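Local atomic coordinates of SusD-like carbohydrate binding protein BF1063 (Bacteroides fragilis NCTC 9343, PDB entry 3I4G), a protein that probably binds carbohydrate at the bacterial outer membrane, as a member of the SusD family of glycan-capturing proteins. Residues H269-K274 with A328-T333; M337-S342 with P478-Y483; L349-E354 with R497-K502; T358-R363 with G474-G479. All coordinates share one frame; numbering follows the deposited sequence.

Interaction 1. Residues H269-K274 with A328-T333; sequences HALSAK and AIFMGT
K274 with T333 and the F330 carbonyl provides the polar half of this contact, L271 with the side chains of F330 and M331 the apolar half. The ammonium of K274 sits in the mouth of a tight hairpin, where NZ donates to F330 O at 2.7 Å and to T333 OG1, also at 2.7 Å. A longer bond, 3.2 Å, runs from K274 NZ to T333 O and comes from well above that carbonyl plane. The last bend of the lysine, chi4 60°, turns NZ off an otherwise extended chain. OG1 is placed between the T333 backbone N and carbonyl carbon (chi1 62°).

The two gripped carbonyls already belong to the turn. F330 and T333 pair with each other through both backbone N-H···O bonds, closing the type I' turn with M331 and G332 at its corners, and the lysine meets each oxygen from the carbonyl face opposite the backbone donor.

Apolar packing lies alongside. L271, just past helix 266-270, brings CD2 to the rim of the F330 ring, 3.6 Å from CE2 and close to the ring plane, while the same methyl lies 3.8 Å from the selenomethionine CE of M331. F330 also stacks with Y324.

A cation meeting three oxygens of this hairpin, two of them main-chain, ties the lysine to the shape of the two-residue β-hairpin loop, and its charge probably polarises both carbonyls.

Interaction 2. Residues M337-S342 with P478-Y483; sequences MSPDYS and PGSTQY
D340 sets its carboxylate against the backbone N-H groups of T481 and Q482, at the approach to helix 483-486, with S480 OG on one face of the carboxylate. Its CG is anti to the carbonyl carbon (chi1 -68°), which puts CG on the side of the other loop, and there the two oxygens divide the work. OD2 takes the N-H of T481 on its syn lone pair, at 2.9 Å and 163°. OD1 is gripped twice: Q482 N reaches it at 2.9 Å on the syn side but tilted out of the carboxylate plane, and S480 OG donates to it at 2.7 Å from the opposite face. The D340 and T481 side chains cross at about a right angle.

S480 works in two directions. With OG anti to its own backbone N (chi1 167°), the hydroxyl gives its proton to D340 and accepts a weak capping bond from Y483 N. P339 lays its ring against the same hydroxyl, CB 3.6 Å from S480 OG, and its carbonyl side meets the Q482 side chain, with P339 O 3.7 Å from Q482 CB. W498 also packs against the proline ring.

The aspartate is itself held by its loop: D340 N donates to S338 OG in an ST turn, within the type I turn S338-Y341.

Three donors thus meet one carboxylate, two of them main-chain N-H groups that precede a short helix. Such a setting would favour the ionised aspartate, and it splices two otherwise irregular loops through a capping arrangement.

Interaction 3. Residues L349-E354 with R497-K502; sequences LDYTSE and RWYVGK
L349 sets CG over one face of the W498 indole, 3.7 Å from the centroid of the five-membered ring and almost on the ring normal, a CH-pi contact. Its CD2 is closer to the ring atoms, 3.5 Å from W498 CG. Over the opposite face, toward the rim, comes Y351 OH. The two aromatic side chains meet tip to tip, strongly offset and with little overlap, the phenol plane at 25° to the five-membered ring, and Y351 CE2 comes within 3.4 Å of W498 CZ2. The phenol goes on past the indole to hydrogen-bond its OH to Y499 O at 2.6 Å, while K488 N donates to the same hydroxyl.

At the indole edge a water accepts from W498 NE1 and donates to D350 O, both at 2.9 Å, which satisfies the buried N-H. D350 OD1 takes T352 N in an Asx turn and S353 N in the wider Asx motif; OD2 takes the S353 hydroxyl.

W498 belongs to strand 497-502, paired antiparallel with strand 471-476 and carrying a classic bulge at V500-G501 opposite I472. Helix 483-486 touches the indole through Y483 and T486, so the tryptophan is wedged between that helix and the loop preceding strand 360-362.

Interaction 4. Residues T358-R363 with G474-G479; sequences TGFMMR and GAPYPG
F360 sets its ring over A475, whose CB is 3.9 Å from the ring centroid, a CH-pi contact displaced toward the rim at CZ. The ring reaches the backbone too, with F360 CE2 3.4 Å from A475 N. That same N-H donates to T358 O, at 2.9 Å and nearly along the C=O axis; G474 CA lies beside the oxygen at 3.2 Å in a C-H···O contact. G359 brings its CA to 3.7 Å from Y477 OH, and a water bridges the two residues, donating to G359 O and to the tyrosine hydroxyl.

This is the meeting of two small antiparallel sheets: strand 360-362 pairs with 323-325, whereas strand 474-476 ends the longer strand 471-476. Their short axes approach to 8.3 Å at 123°. One direct hydrogen bond, from A475 N to T358 O, joins the backbones here; the sheets are not continued into each other.

Next come the residues that fix the geometry. T358 OG1 accepts from F360 N in an ST turn and gives its own hydrogen bond to P283 O. S356 OG meets G359 N and F360 O from the preceding loop. Y477 OH bonds to M337 O, and Y288 lies next to the F360 ring.

Interactions 3 and 4 are the buried pair. They hold neighbouring strands, 497-502 and 471-476, and W498 bonds by its backbone to G474 and A475. Both rest largely on aromatic rings packed against aliphatic groups, each with a water bridging the two segments. Interactions 1 and 2 are partly buried and more polar: a lysine gripping hairpin oxygens in one, an aspartate gathering two backbone N-H groups and a serine hydroxyl in the other. Interaction 2 joins interaction 3 through Y483 OH on R497 O and shares P478 and G479 with interaction 4. Interaction 1 lies about 19 Å from interaction 2, centre to centre, and meets interaction 4 through R363 NH1 on I329 O.

Interaction 1. Residues H269-K274 with A328-T333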
loop_
_atom_site.group_PDB
_atom_site.type_symbol
_atom_site.label_atom_id
_atom_site.label_comp_id
_atom_site.label_asym_id
_atom_site.label_seq_id
_atom_site.Cartn_x
_atom_site.Cartn_y
_atom_site.Cartn_z
ATOM N N HIS A 269 8.848 14.672 0.535
ATOM C CA HIS A 269 7.428 14.821 0.383
ATOM C C HIS A 269 6.617 14.693 1.644
ATOM O O HIS A 269 5.613 15.403 1.771
ATOM C CB HIS A 269 6.843 13.809 -0.643
ATOM C CG HIS A 269 6.321 14.477 -1.874
ATOM N ND1 HIS A 269 6.533 13.982 -3.143
ATOM C CD2 HIS A 269 5.577 15.598 -2.016
ATOM C CE1 HIS A 269 5.961 14.801 -4.016
ATOM N NE2 HIS A 269 5.374 15.789 -3.360
ATOM N N ALA A 270 7.031 13.820 2.548
ATOM C CA ALA A 270 6.158 13.429 3.668
ATOM C C ALA A 270 6.641 13.766 5.072
ATOM O O ALA A 270 5.897 13.546 6.018
ATOM C CB ALA A 270 5.831 11.941 3.595
ATOM N N LEU A 271 7.880 14.238 5.220
ATOM C CA LEU A 271 8.289 14.827 6.482
ATOM C C LEU A 271 7.564 16.164 6.648
ATOM O O LEU A 271 7.050 16.754 5.686
ATOM C CB LEU A 271 9.809 15.058 6.541
ATOM C CG LEU A 271 10.629 13.783 6.562
ATOM C CD1 LEU A 271 12.153 14.083 6.515
ATOM C CD2 LEU A 271 10.339 12.869 7.794
ATOM N N SER A 272 7.542 16.688 7.882
ATOM C CA SER A 272 6.948 17.988 8.135
ATOM C C SER A 272 8.013 19.079 7.990
ATOM O O SER A 272 9.220 18.798 7.864
ATOM C CB SER A 272 6.263 18.021 9.508
ATOM O OG SER A 272 7.204 18.159 10.545
ATOM N N ALA A 273 7.584 20.326 8.015
ATOM C CA ALA A 273 8.501 21.439 7.769
ATOM C C ALA A 273 9.688 21.474 8.704
ATOM O O ALA A 273 10.781 21.817 8.272
ATOM C CB ALA A 273 7.723 22.760 7.849
ATOM N N LYS A 274 9.498 21.138 9.967
ATOM C CA LYS A 274 10.621 21.194 10.937
ATOM C C LYS A 274 11.743 20.253 10.551
ATOM O O LYS A 274 12.895 20.449 10.977
ATOM C CB LYS A 274 10.135 20.894 12.360
ATOM C CG LYS A 274 9.844 19.426 12.648
ATOM C CD LYS A 274 9.197 19.237 14.037
ATOM C CE LYS A 274 9.052 17.799 14.394
ATOM N NZ LYS A 274 10.366 17.045 14.446
ATOM N N ALA A 328 3.802 15.333 19.939
ATOM C CA ALA A 328 4.629 14.144 19.815
ATOM C C ALA A 328 6.051 14.515 19.457
ATOM O O ALA A 328 6.282 15.564 18.869
ATOM C CB ALA A 328 4.039 13.188 18.730
ATOM N N ILE A 329 6.990 13.651 19.828
ATOM C CA ILE A 329 8.379 13.774 19.435
ATOM C C ILE A 329 8.608 12.954 18.178
ATOM O O ILE A 329 8.219 11.797 18.095
ATOM C CB ILE A 329 9.314 13.312 20.562
ATOM C CG1 ILE A 329 9.100 14.183 21.802
ATOM C CG2 ILE A 329 10.787 13.369 20.095
ATOM C CD1 ILE A 329 9.510 15.629 21.673
ATOM N N PHE A 330 9.264 13.565 17.204
ATOM C CA PHE A 330 9.633 12.934 15.930
ATOM C C PHE A 330 10.991 13.450 15.526
ATOM O O PHE A 330 11.205 14.654 15.462
ATOM C CB PHE A 330 8.579 13.233 14.864
ATOM C CG PHE A 330 8.900 12.615 13.540
ATOM C CD1 PHE A 330 8.670 11.283 13.268
ATOM C CD2 PHE A 330 9.482 13.378 12.557
ATOM C CE1 PHE A 330 9.001 10.741 12.027
ATOM C CE2 PHE A 330 9.785 12.825 11.312
ATOM C CZ PHE A 330 9.546 11.520 11.057
HETATM N N MSE A 331 11.906 12.540 15.244
HETATM C CA MSE A 331 13.279 12.937 14.915
HETATM C C MSE A 331 13.864 13.851 16.005
HETATM O O MSE A 331 14.597 14.818 15.731
HETATM C CB MSE A 331 13.400 13.563 13.510
HETATM C CG MSE A 331 13.233 12.559 12.445
HETATM SE SE MSE A 331 13.494 13.347 10.670
HETATM C CE MSE A 331 13.446 11.737 9.716
ATOM N N GLY A 332 13.532 13.542 17.249
ATOM C CA GLY A 332 14.146 14.213 18.382
ATOM C C GLY A 332 13.590 15.565 18.759
ATOM O O GLY A 332 14.089 16.181 19.688
ATOM N N THR A 333 12.616 16.080 18.020
ATOM C CA THR A 333 12.045 17.382 18.329
ATOM C C THR A 333 10.533 17.289 18.240
ATOM O O THR A 333 9.966 16.407 17.585
ATOM C CB THR A 333 12.590 18.507 17.401
ATOM O OG1 THR A 333 12.245 18.253 16.027
ATOM C CG2 THR A 333 14.142 18.626 17.541
#

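Interaction 2. Residues M337-S342 with P478-Y483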
loop_
_atom_site.group_PDB
_atom_site.type_symbol
_atom_site.label_atom_id
_atom_site.label_comp_id
_atom_site.label_asym_id
_atom_site.label_seq_id
_atom_site.Cartn_x
_atom_site.Cartn_y
_atom_site.Cartn_z
HETATM N N MSE A 337 1.725 21.654 15.701
HETATM C CA MSE A 337 0.700 21.768 14.694
HETATM C C MSE A 337 -0.638 22.048 15.361
HETATM O O MSE A 337 -1.176 21.161 16.039
HETATM C CB MSE A 337 0.649 20.452 13.892
HETATM C CG MSE A 337 -0.372 20.403 12.735
HETATM SE SE MSE A 337 -0.256 21.889 11.492
HETATM C CE MSE A 337 1.611 21.953 11.216
ATOM N N SER A 338 -1.208 23.225 15.133
ATOM C CA SER A 338 -2.456 23.603 15.765
ATOM C C SER A 338 -3.081 24.770 15.053
ATOM O O SER A 338 -2.361 25.608 14.494
ATOM C CB SER A 338 -2.185 24.073 17.198
ATOM O OG SER A 338 -3.356 24.672 17.790
ATOM N N PRO A 339 -4.415 24.892 15.083
ATOM C CA PRO A 339 -5.017 26.115 14.566
ATOM C C PRO A 339 -4.525 27.403 15.252
ATOM O O PRO A 339 -4.710 28.503 14.709
ATOM C CB PRO A 339 -6.508 25.919 14.877
ATOM C CG PRO A 339 -6.682 24.428 14.915
ATOM C CD PRO A 339 -5.428 23.922 15.531
ATOM N N ASP A 340 -3.912 27.268 16.429
ATOM C CA ASP A 340 -3.506 28.428 17.199
ATOM C C ASP A 340 -2.082 28.905 16.939
ATOM O O ASP A 340 -1.678 29.960 17.438
ATOM C CB ASP A 340 -3.579 28.123 18.697
ATOM C CG ASP A 340 -4.966 27.941 19.214
ATOM O OD1 ASP A 340 -5.911 27.996 18.419
ATOM O OD2 ASP A 340 -5.105 27.794 20.471
ATOM N N TYR A 341 -1.311 28.143 16.173
ATOM C CA TYR A 341 0.115 28.419 16.002
ATOM C C TYR A 341 0.397 29.270 14.751
ATOM O O TYR A 341 -0.523 29.682 14.053
ATOM C CB TYR A 341 0.931 27.114 16.013
ATOM C CG TYR A 341 0.767 26.212 17.241
ATOM C CD1 TYR A 341 0.194 26.661 18.439
ATOM C CD2 TYR A 341 1.251 24.918 17.218
ATOM C CE1 TYR A 341 0.039 25.805 19.524
ATOM C CE2 TYR A 341 1.100 24.084 18.302
ATOM C CZ TYR A 341 0.494 24.513 19.433
ATOM O OH TYR A 341 0.336 23.626 20.499
ATOM N N SER A 342 1.669 29.584 14.529
ATOM C CA SER A 342 2.067 30.493 13.476
ATOM C C SER A 342 2.211 29.890 12.097
ATOM O O SER A 342 2.992 28.951 11.899
ATOM C CB SER A 342 3.427 31.086 13.867
ATOM O OG SER A 342 3.857 31.969 12.858
ATOM N N PRO A 478 -9.528 20.339 21.498
ATOM C CA PRO A 478 -10.364 20.981 22.509
ATOM C C PRO A 478 -9.676 22.186 23.143
ATOM O O PRO A 478 -10.366 23.094 23.575
ATOM C CB PRO A 478 -10.613 19.858 23.538
ATOM C CG PRO A 478 -9.496 18.909 23.359
ATOM C CD PRO A 478 -9.283 18.928 21.831
ATOM N N GLY A 479 -8.360 22.230 23.217
ATOM C CA GLY A 479 -7.704 23.372 23.860
ATOM C C GLY A 479 -7.429 24.535 22.941
ATOM O O GLY A 479 -6.818 25.494 23.375
ATOM N N SER A 480 -7.853 24.473 21.685
ATOM C CA SER A 480 -7.581 25.549 20.741
ATOM C C SER A 480 -8.523 26.716 20.845
ATOM O O SER A 480 -9.736 26.528 20.834
ATOM C CB SER A 480 -7.648 24.960 19.320
ATOM O OG SER A 480 -7.692 25.965 18.306
ATOM N N THR A 481 -7.948 27.918 20.933
ATOM C CA THR A 481 -8.712 29.142 21.014
ATOM C C THR A 481 -9.267 29.555 19.662
ATOM O O THR A 481 -10.313 30.190 19.609
ATOM C CB THR A 481 -7.850 30.328 21.540
ATOM O OG1 THR A 481 -6.793 30.581 20.618
ATOM C CG2 THR A 481 -7.274 30.010 22.900
ATOM N N GLN A 482 -8.565 29.214 18.582
ATOM C CA GLN A 482 -8.964 29.611 17.238
ATOM C C GLN A 482 -9.848 28.605 16.530
ATOM O O GLN A 482 -10.481 28.958 15.533
ATOM C CB GLN A 482 -7.727 29.820 16.369
ATOM C CG GLN A 482 -6.711 30.790 16.939
ATOM C CD GLN A 482 -7.324 32.129 17.203
ATOM O OE1 GLN A 482 -7.490 32.529 18.358
ATOM N NE2 GLN A 482 -7.749 32.791 16.146
ATOM N N TYR A 483 -9.953 27.393 17.061
ATOM C CA TYR A 483 -10.713 26.327 16.410
ATOM C C TYR A 483 -12.125 26.707 16.022
ATOM O O TYR A 483 -12.547 26.543 14.852
ATOM C CB TYR A 483 -10.770 25.114 17.358
ATOM C CG TYR A 483 -11.677 24.020 16.846
ATOM C CD1 TYR A 483 -11.217 23.095 15.937
ATOM C CD2 TYR A 483 -12.988 23.903 17.274
ATOM C CE1 TYR A 483 -12.040 22.095 15.424
ATOM C CE2 TYR A 483 -13.806 22.894 16.792
ATOM C CZ TYR A 483 -13.317 21.987 15.873
ATOM O OH TYR A 483 -14.179 21.019 15.418
#

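Interaction 3. Residues L349-E354 with R497-K502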
loop_
_atom_site.group_PDB
_atom_site.type_symbol
_atom_site.label_atom_id
_atom_site.label_comp_id
_atom_site.label_asym_id
_atom_site.label_seq_id
_atom_site.Cartn_x
_atom_site.Cartn_y
_atom_site.Cartn_z
ATOM N N LEU A 349 -2.360 24.794 11.605
ATOM C CA LEU A 349 -3.297 23.931 10.943
ATOM C C LEU A 349 -4.314 24.800 10.249
ATOM O O LEU A 349 -5.063 25.499 10.925
ATOM C CB LEU A 349 -3.963 23.004 11.951
ATOM C CG LEU A 349 -4.986 22.017 11.380
ATOM C CD1 LEU A 349 -4.418 21.193 10.233
ATOM C CD2 LEU A 349 -5.490 21.086 12.466
ATOM N N ASP A 350 -4.285 24.789 8.907
ATOM C CA ASP A 350 -5.153 25.673 8.121
ATOM C C ASP A 350 -5.427 24.985 6.768
ATOM O O ASP A 350 -5.188 23.781 6.616
ATOM C CB ASP A 350 -4.533 27.065 8.012
ATOM C CG ASP A 350 -3.202 27.083 7.262
ATOM O OD1 ASP A 350 -2.987 26.248 6.378
ATOM O OD2 ASP A 350 -2.364 27.976 7.580
ATOM N N TYR A 351 -5.976 25.752 5.816
ATOM C CA TYR A 351 -6.341 25.233 4.504
ATOM C C TYR A 351 -5.405 25.684 3.386
ATOM O O TYR A 351 -5.715 25.451 2.223
ATOM C CB TYR A 351 -7.816 25.632 4.235
ATOM C CG TYR A 351 -8.782 25.044 5.273
ATOM C CD1 TYR A 351 -9.151 23.706 5.210
ATOM C CD2 TYR A 351 -9.300 25.814 6.293
ATOM C CE1 TYR A 351 -9.998 23.139 6.152
ATOM C CE2 TYR A 351 -10.140 25.268 7.216
ATOM C CZ TYR A 351 -10.480 23.915 7.147
ATOM O OH TYR A 351 -11.344 23.368 8.072
ATOM N N THR A 352 -4.261 26.299 3.746
ATOM C CA THR A 352 -3.350 26.872 2.761
ATOM C C THR A 352 -1.844 26.648 2.957
ATOM O O THR A 352 -1.106 26.654 1.984
ATOM C CB THR A 352 -3.544 28.386 2.688
ATOM O OG1 THR A 352 -3.278 28.975 3.965
ATOM C CG2 THR A 352 -4.971 28.712 2.245
ATOM N N SER A 353 -1.356 26.446 4.177
ATOM C CA SER A 353 0.066 26.331 4.396
ATOM C C SER A 353 0.670 25.031 3.940
ATOM O O SER A 353 -0.005 24.038 3.791
ATOM C CB SER A 353 0.323 26.429 5.910
ATOM O OG SER A 353 -0.019 27.681 6.506
ATOM N N GLU A 354 1.981 25.043 3.757
ATOM C CA GLU A 354 2.758 23.863 3.420
ATOM C C GLU A 354 2.997 23.109 4.712
ATOM O O GLU A 354 4.071 23.130 5.323
ATOM C CB GLU A 354 4.060 24.282 2.780
ATOM C CG GLU A 354 4.846 23.117 2.188
ATOM C CD GLU A 354 6.118 23.583 1.487
ATOM O OE1 GLU A 354 7.109 23.882 2.163
ATOM O OE2 GLU A 354 6.091 23.614 0.262
ATOM N N ARG A 497 -12.650 17.914 16.540
ATOM C CA ARG A 497 -11.785 17.475 15.449
ATOM C C ARG A 497 -11.795 18.518 14.331
ATOM O O ARG A 497 -12.806 19.127 14.024
ATOM C CB ARG A 497 -12.229 16.116 14.912
ATOM C CG ARG A 497 -12.137 15.004 15.941
ATOM C CD ARG A 497 -12.714 13.706 15.432
ATOM N NE ARG A 497 -14.111 13.922 15.074
ATOM C CZ ARG A 497 -14.783 13.222 14.174
ATOM N NH1 ARG A 497 -14.242 12.160 13.603
ATOM N NH2 ARG A 497 -15.999 13.591 13.827
ATOM N N TRP A 498 -10.650 18.728 13.708
ATOM C CA TRP A 498 -10.523 19.687 12.618
ATOM C C TRP A 498 -11.297 19.204 11.366
ATOM O O TRP A 498 -11.161 18.053 10.990
ATOM C CB TRP A 498 -9.035 19.907 12.272
ATOM C CG TRP A 498 -8.786 20.954 11.277
ATOM C CD1 TRP A 498 -8.391 20.793 9.981
ATOM C CD2 TRP A 498 -8.912 22.363 11.483
ATOM N NE1 TRP A 498 -8.270 22.011 9.382
ATOM C CE2 TRP A 498 -8.586 22.997 10.275
ATOM C CE3 TRP A 498 -9.287 23.151 12.573
ATOM C CZ2 TRP A 498 -8.572 24.397 10.137
ATOM C CZ3 TRP A 498 -9.300 24.529 12.425
ATOM C CH2 TRP A 498 -8.930 25.131 11.223
ATOM N N TYR A 499 -12.049 20.097 10.702
ATOM C CA TYR A 499 -12.719 19.728 9.465
ATOM C C TYR A 499 -11.674 19.718 8.338
ATOM O O TYR A 499 -11.037 20.740 8.061
ATOM C CB TYR A 499 -13.847 20.686 9.086
ATOM C CG TYR A 499 -14.463 20.276 7.765
ATOM C CD1 TYR A 499 -15.440 19.263 7.715
ATOM C CD2 TYR A 499 -14.042 20.841 6.563
ATOM C CE1 TYR A 499 -15.969 18.861 6.523
ATOM C CE2 TYR A 499 -14.585 20.424 5.351
ATOM C CZ TYR A 499 -15.546 19.445 5.352
ATOM O OH TYR A 499 -16.113 19.021 4.158
ATOM N N VAL A 500 -11.536 18.565 7.678
ATOM C CA VAL A 500 -10.558 18.423 6.613
ATOM C C VAL A 500 -11.165 18.547 5.216
ATOM O O VAL A 500 -10.656 19.310 4.389
ATOM C CB VAL A 500 -9.828 17.085 6.755
ATOM C CG1 VAL A 500 -8.797 16.890 5.670
ATOM C CG2 VAL A 500 -9.101 17.059 8.093
ATOM N N GLY A 501 -12.225 17.795 4.942
ATOM C CA GLY A 501 -12.805 17.800 3.608
ATOM C C GLY A 501 -13.864 16.721 3.536
ATOM O O GLY A 501 -14.376 16.277 4.571
ATOM N N LYS A 502 -14.249 16.331 2.321
ATOM C CA LYS A 502 -15.297 15.324 2.168
ATOM C C LYS A 502 -15.123 14.546 0.868
ATOM O O LYS A 502 -14.424 14.939 -0.064
ATOM C CB LYS A 502 -16.684 15.988 2.225
ATOM C CG LYS A 502 -16.999 16.912 1.067
ATOM C CD LYS A 502 -18.433 17.457 1.145
HETATM O O HOH W 1 -7.041 21.585 6.777
#

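Interaction 4. Residues T358-R363 with G474-G479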
loop_
_atom_site.group_PDB
_atom_site.type_symbol
_atom_site.label_atom_id
_atom_site.label_comp_id
_atom_site.label_asym_id
_atom_site.label_seq_id
_atom_site.Cartn_x
_atom_site.Cartn_y
_atom_site.Cartn_z
ATOM N N THR A 358 -4.540 17.813 8.270
ATOM C CA THR A 358 -5.328 17.100 9.275
ATOM C C THR A 358 -4.872 17.303 10.715
ATOM O O THR A 358 -5.663 17.113 11.632
ATOM C CB THR A 358 -5.306 15.595 9.022
ATOM O OG1 THR A 358 -3.955 15.146 9.150
ATOM C CG2 THR A 358 -5.824 15.198 7.617
ATOM N N GLY A 359 -3.606 17.623 10.943
ATOM C CA GLY A 359 -3.071 17.635 12.302
ATOM C C GLY A 359 -2.297 16.365 12.608
ATOM O O GLY A 359 -1.661 16.276 13.667
ATOM N N PHE A 360 -2.355 15.374 11.718
ATOM C CA PHE A 360 -1.563 14.146 11.847
ATOM C C PHE A 360 -0.504 14.139 10.758
ATOM O O PHE A 360 -0.635 14.786 9.699
ATOM C CB PHE A 360 -2.427 12.902 11.710
ATOM C CG PHE A 360 -3.469 12.740 12.795
ATOM C CD1 PHE A 360 -3.080 12.372 14.068
ATOM C CD2 PHE A 360 -4.825 12.942 12.546
ATOM C CE1 PHE A 360 -4.014 12.183 15.068
ATOM C CE2 PHE A 360 -5.757 12.752 13.548
ATOM C CZ PHE A 360 -5.359 12.404 14.795
HETATM N N MSE A 361 0.512 13.336 11.010
HETATM C CA MSE A 361 1.566 13.041 10.067
HETATM C C MSE A 361 1.893 11.563 10.127
HETATM O O MSE A 361 1.551 10.883 11.100
HETATM C CB MSE A 361 2.796 13.870 10.372
HETATM C CG MSE A 361 2.617 15.364 10.194
HETATM SE SE MSE A 361 2.408 15.821 8.256
HETATM C CE MSE A 361 4.115 15.628 7.763
HETATM N N MSE A 362 2.574 11.061 9.094
HETATM C CA MSE A 362 3.000 9.663 9.075
HETATM C C MSE A 362 4.382 9.500 9.683
HETATM O O MSE A 362 5.342 10.106 9.251
HETATM C CB MSE A 362 3.019 9.118 7.630
HETATM C CG MSE A 362 3.470 7.666 7.530
HETATM SE SE MSE A 362 3.309 6.998 5.703
HETATM C CE MSE A 362 4.779 7.904 5.020
ATOM N N ARG A 363 4.477 8.633 10.683
ATOM C CA ARG A 363 5.759 8.248 11.309
ATOM C C ARG A 363 6.379 7.047 10.590
ATOM O O ARG A 363 7.611 6.929 10.506
ATOM C CB ARG A 363 5.557 7.914 12.797
ATOM C CG ARG A 363 6.861 7.818 13.563
ATOM C CD ARG A 363 6.713 7.338 14.980
ATOM N NE ARG A 363 6.047 8.266 15.893
ATOM C CZ ARG A 363 6.665 9.221 16.583
ATOM N NH1 ARG A 363 7.948 9.488 16.389
ATOM N NH2 ARG A 363 5.980 9.968 17.430
ATOM N N GLY A 474 -9.887 15.636 11.220
ATOM C CA GLY A 474 -8.497 15.637 11.640
ATOM C C GLY A 474 -8.371 15.451 13.142
ATOM O O GLY A 474 -9.271 14.913 13.830
ATOM N N ALA A 475 -7.224 15.849 13.655
ATOM C CA ALA A 475 -6.930 15.675 15.081
ATOM C C ALA A 475 -7.840 16.518 15.934
ATOM O O ALA A 475 -8.388 17.546 15.484
ATOM C CB ALA A 475 -5.461 16.021 15.370
ATOM N N PRO A 476 -8.015 16.092 17.192
ATOM C CA PRO A 476 -8.854 16.861 18.095
ATOM C C PRO A 476 -8.112 18.047 18.710
ATOM O O PRO A 476 -6.952 17.902 19.095
ATOM C CB PRO A 476 -9.196 15.869 19.210
ATOM C CG PRO A 476 -8.413 14.643 18.976
ATOM C CD PRO A 476 -7.488 14.881 17.833
ATOM N N TYR A 477 -8.796 19.181 18.867
ATOM C CA TYR A 477 -8.222 20.394 19.412
ATOM C C TYR A 477 -9.142 21.075 20.438
ATOM O O TYR A 477 -9.482 22.244 20.296
ATOM C CB TYR A 477 -7.871 21.377 18.294
ATOM C CG TYR A 477 -6.673 20.943 17.495
ATOM C CD1 TYR A 477 -5.415 21.207 17.941
ATOM C CD2 TYR A 477 -6.809 20.249 16.288
ATOM C CE1 TYR A 477 -4.311 20.789 17.244
ATOM C CE2 TYR A 477 -5.718 19.855 15.593
ATOM C CZ TYR A 477 -4.471 20.123 16.057
ATOM O OH TYR A 477 -3.360 19.683 15.324
ATOM N N PRO A 478 -9.528 20.339 21.498
ATOM C CA PRO A 478 -10.364 20.981 22.509
ATOM C C PRO A 478 -9.676 22.186 23.143
ATOM O O PRO A 478 -10.366 23.094 23.575
ATOM C CB PRO A 478 -10.613 19.858 23.538
ATOM C CG PRO A 478 -9.496 18.909 23.359
ATOM C CD PRO A 478 -9.283 18.928 21.831
ATOM N N GLY A 479 -8.360 22.230 23.217
ATOM C CA GLY A 479 -7.704 23.372 23.860
ATOM C C GLY A 479 -7.429 24.535 22.941
ATOM O O GLY A 479 -6.818 25.494 23.375
HETATM O O HOH W 2 -2.361 17.091 16.125
#